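Local atomic coordinates of protein K7 (Vaccinia virus WR, PDB entry 3JRV), a protein that binds the human RNA helicase DDX3 as a Bcl-2-like virulence factor and thereby blocks host IRF3 activation, while binding TRAF6 and IRAK2 to prevent NF-kappa-B activation. Residues Val92-Leu98 and Leu131-Asn136. Coordinates in Å, arbitrary orientation, origin at the centre of the assembly. Residue numbers count along the deposited sequence, not the author numbering.
Sequences VHDQESL and LMTDDN
A buried asparagine in the first turn of one helix can tie the loop leading into another to the end of the helix before its own, as Val92-Leu98 and Leu131-Asn136 illustrate. Extended Val92 leads into helix 95-114, whose N-cap Asp94 (chi1 p) accepts from Ser97 N through OD2 at 3.0 Å. In the other segment, Met132, a selenomethionine centring an inverse gamma turn, and then Thr133 link helix 128-131 to helix 134-148; N-cap Thr133 (chi1 p) receives Asn136 N on OG1 at 3.1 Å. Val92 CA faces Leu131 CA at 6.6 Å, His93 CA Asn136 CA at 7.1 Å. In this all-helical Bcl-2-like fold, Asn136 (chi1 m, chi2 -22°) bridges the two segments: its ND2 donates to Leu131 O at 2.8 Å and to Val92 O at 3.0 Å. Leu98 (t, p) sets CD1 3.9 Å from both Leu131 CD1 and Met132 SE, and CD2 3.7 Å from Asn136 CB. Leu131 (t, p) brings CD1 to 3.8 Å from Val92 CB, while Met132, curled mmm, also packs against Ile26 and Ile27. One water joins His93 O (2.7 Å) to Asp135 OD2 (3.2 Å).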
loop_
_atom_site.group_PDB
_atom_site.type_symbol
_atom_site.label_atom_id
_atom_site.label_comp_id
_atom_site.label_asym_id
_atom_site.label_seq_id
_atom_site.Cartn_x
_atom_site.Cartn_y
_atom_site.Cartn_z
ATOM N N VAL A 92 3.680 8.139 12.293
ATOM C CA VAL A 92 2.449 8.367 11.527
ATOM C C VAL A 92 1.254 8.111 12.442
ATOM O O VAL A 92 1.001 6.975 12.865
ATOM C CB VAL A 92 2.372 7.412 10.285
ATOM C CG1 VAL A 92 1.021 7.572 9.604
ATOM C CG2 VAL A 92 3.473 7.776 9.282
ATOM N N HIS A 93 0.571 9.193 12.802
ATOM C CA HIS A 93 -0.435 9.126 13.860
ATOM C C HIS A 93 -1.751 9.850 13.593
ATOM O O HIS A 93 -2.461 10.208 14.543
ATOM C CB HIS A 93 0.180 9.628 15.169
ATOM C CG HIS A 93 1.317 8.782 15.647
ATOM N ND1 HIS A 93 1.184 7.432 15.917
ATOM C CD2 HIS A 93 2.607 9.097 15.912
ATOM C CE1 HIS A 93 2.363 6.940 16.257
ATOM N NE2 HIS A 93 3.240 7.930 16.267
ATOM N N ASP A 94 -2.095 10.101 12.335
ATOM C CA ASP A 94 -3.377 10.724 12.049
ATOM C C ASP A 94 -3.864 10.234 10.697
ATOM O O ASP A 94 -3.061 9.672 9.903
ATOM C CB ASP A 94 -3.249 12.253 12.036
ATOM C CG ASP A 94 -2.343 12.760 10.889
ATOM O OD1 ASP A 94 -1.097 12.860 11.064
ATOM O OD2 ASP A 94 -2.870 13.052 9.805
ATOM N N GLN A 95 -5.153 10.419 10.435
ATOM C CA GLN A 95 -5.756 9.816 9.249
ATOM C C GLN A 95 -5.069 10.291 7.952
ATOM O O GLN A 95 -4.785 9.486 7.060
ATOM C CB GLN A 95 -7.272 10.118 9.196
ATOM C CG GLN A 95 -7.967 9.549 8.001
ATOM C CD GLN A 95 -9.451 9.652 8.127
ATOM O OE1 GLN A 95 -10.022 9.243 9.153
ATOM N NE2 GLN A 95 -10.091 10.192 7.106
ATOM N N GLU A 96 -4.859 11.592 7.796
ATOM C CA GLU A 96 -4.351 12.073 6.513
ATOM C C GLU A 96 -2.931 11.543 6.287
ATOM O O GLU A 96 -2.606 11.089 5.170
ATOM C CB GLU A 96 -4.327 13.602 6.393
ATOM C CG GLU A 96 -4.020 14.073 4.951
ATOM C CD GLU A 96 -4.061 15.621 4.765
ATOM O OE1 GLU A 96 -4.039 16.345 5.796
ATOM O OE2 GLU A 96 -4.086 16.114 3.596
ATOM N N SER A 97 -2.109 11.597 7.329
ATOM C CA SER A 97 -0.732 11.103 7.245
ATOM C C SER A 97 -0.725 9.595 6.959
ATOM O O SER A 97 0.081 9.102 6.154
ATOM C CB SER A 97 0.044 11.411 8.538
ATOM O OG SER A 97 1.394 11.085 8.331
ATOM N N LEU A 98 -1.644 8.861 7.588
ATOM C CA LEU A 98 -1.698 7.416 7.394
ATOM C C LEU A 98 -2.031 7.130 5.916
ATOM O O LEU A 98 -1.390 6.255 5.274
ATOM C CB LEU A 98 -2.756 6.816 8.338
ATOM C CG LEU A 98 -3.083 5.320 8.102
ATOM C CD1 LEU A 98 -1.808 4.484 8.366
ATOM C CD2 LEU A 98 -4.220 4.921 9.070
ATOM N N LEU A 131 3.578 0.916 11.251
ATOM C CA LEU A 131 2.608 1.802 10.629
ATOM C C LEU A 131 1.220 1.497 11.164
ATOM O O LEU A 131 0.456 2.428 11.539
ATOM C CB LEU A 131 2.617 1.600 9.107
ATOM C CG LEU A 131 1.690 2.530 8.311
ATOM C CD1 LEU A 131 2.011 4.022 8.535
ATOM C CD2 LEU A 131 1.732 2.217 6.828
HETATM N N MSE A 132 0.885 0.209 11.206
HETATM C CA MSE A 132 -0.496 -0.195 11.479
HETATM C C MSE A 132 -0.632 -0.488 12.971
HETATM O O MSE A 132 -0.901 -1.617 13.386
HETATM C CB MSE A 132 -0.887 -1.422 10.631
HETATM C CG MSE A 132 -0.911 -1.137 9.097
HETATM SE SE MSE A 132 -1.728 0.546 8.393
HETATM C CE MSE A 132 -3.509 0.311 9.109
ATOM N N THR A 133 -0.492 0.559 13.782
ATOM C CA THR A 133 -0.847 0.490 15.213
ATOM C C THR A 133 -2.337 0.192 15.326
ATOM O O THR A 133 -3.101 0.414 14.372
ATOM C CB THR A 133 -0.634 1.867 15.889
ATOM O OG1 THR A 133 -1.398 2.871 15.199
ATOM C CG2 THR A 133 0.824 2.278 15.823
ATOM N N ASP A 134 -2.796 -0.148 16.531
ATOM C CA ASP A 134 -4.245 -0.381 16.700
ATOM C C ASP A 134 -5.073 0.857 16.328
ATOM O O ASP A 134 -6.118 0.748 15.687
ATOM C CB ASP A 134 -4.544 -0.847 18.133
ATOM C CG ASP A 134 -4.232 -2.319 18.356
ATOM O OD1 ASP A 134 -4.295 -3.090 17.377
ATOM O OD2 ASP A 134 -3.915 -2.708 19.512
ATOM N N ASP A 135 -4.574 2.053 16.635
ATOM C CA ASP A 135 -5.347 3.245 16.280
ATOM C C ASP A 135 -5.422 3.437 14.781
ATOM O O ASP A 135 -6.480 3.796 14.236
ATOM C CB ASP A 135 -4.793 4.507 16.964
ATOM C CG ASP A 135 -5.737 5.715 16.863
ATOM O OD1 ASP A 135 -6.956 5.632 17.183
ATOM O OD2 ASP A 135 -5.235 6.789 16.466
ATOM N N ASN A 136 -4.302 3.179 14.104
ATOM C CA ASN A 136 -4.311 3.352 12.666
ATOM C C ASN A 136 -5.192 2.306 11.978
ATOM O O ASN A 136 -5.845 2.581 10.989
ATOM C CB ASN A 136 -2.882 3.356 12.099
ATOM C CG ASN A 136 -2.195 4.693 12.352
ATOM O OD1 ASN A 136 -2.883 5.707 12.566
ATOM N ND2 ASN A 136 -0.873 4.723 12.303
HETATM O O HOH W 1 -3.234 9.189 16.941
#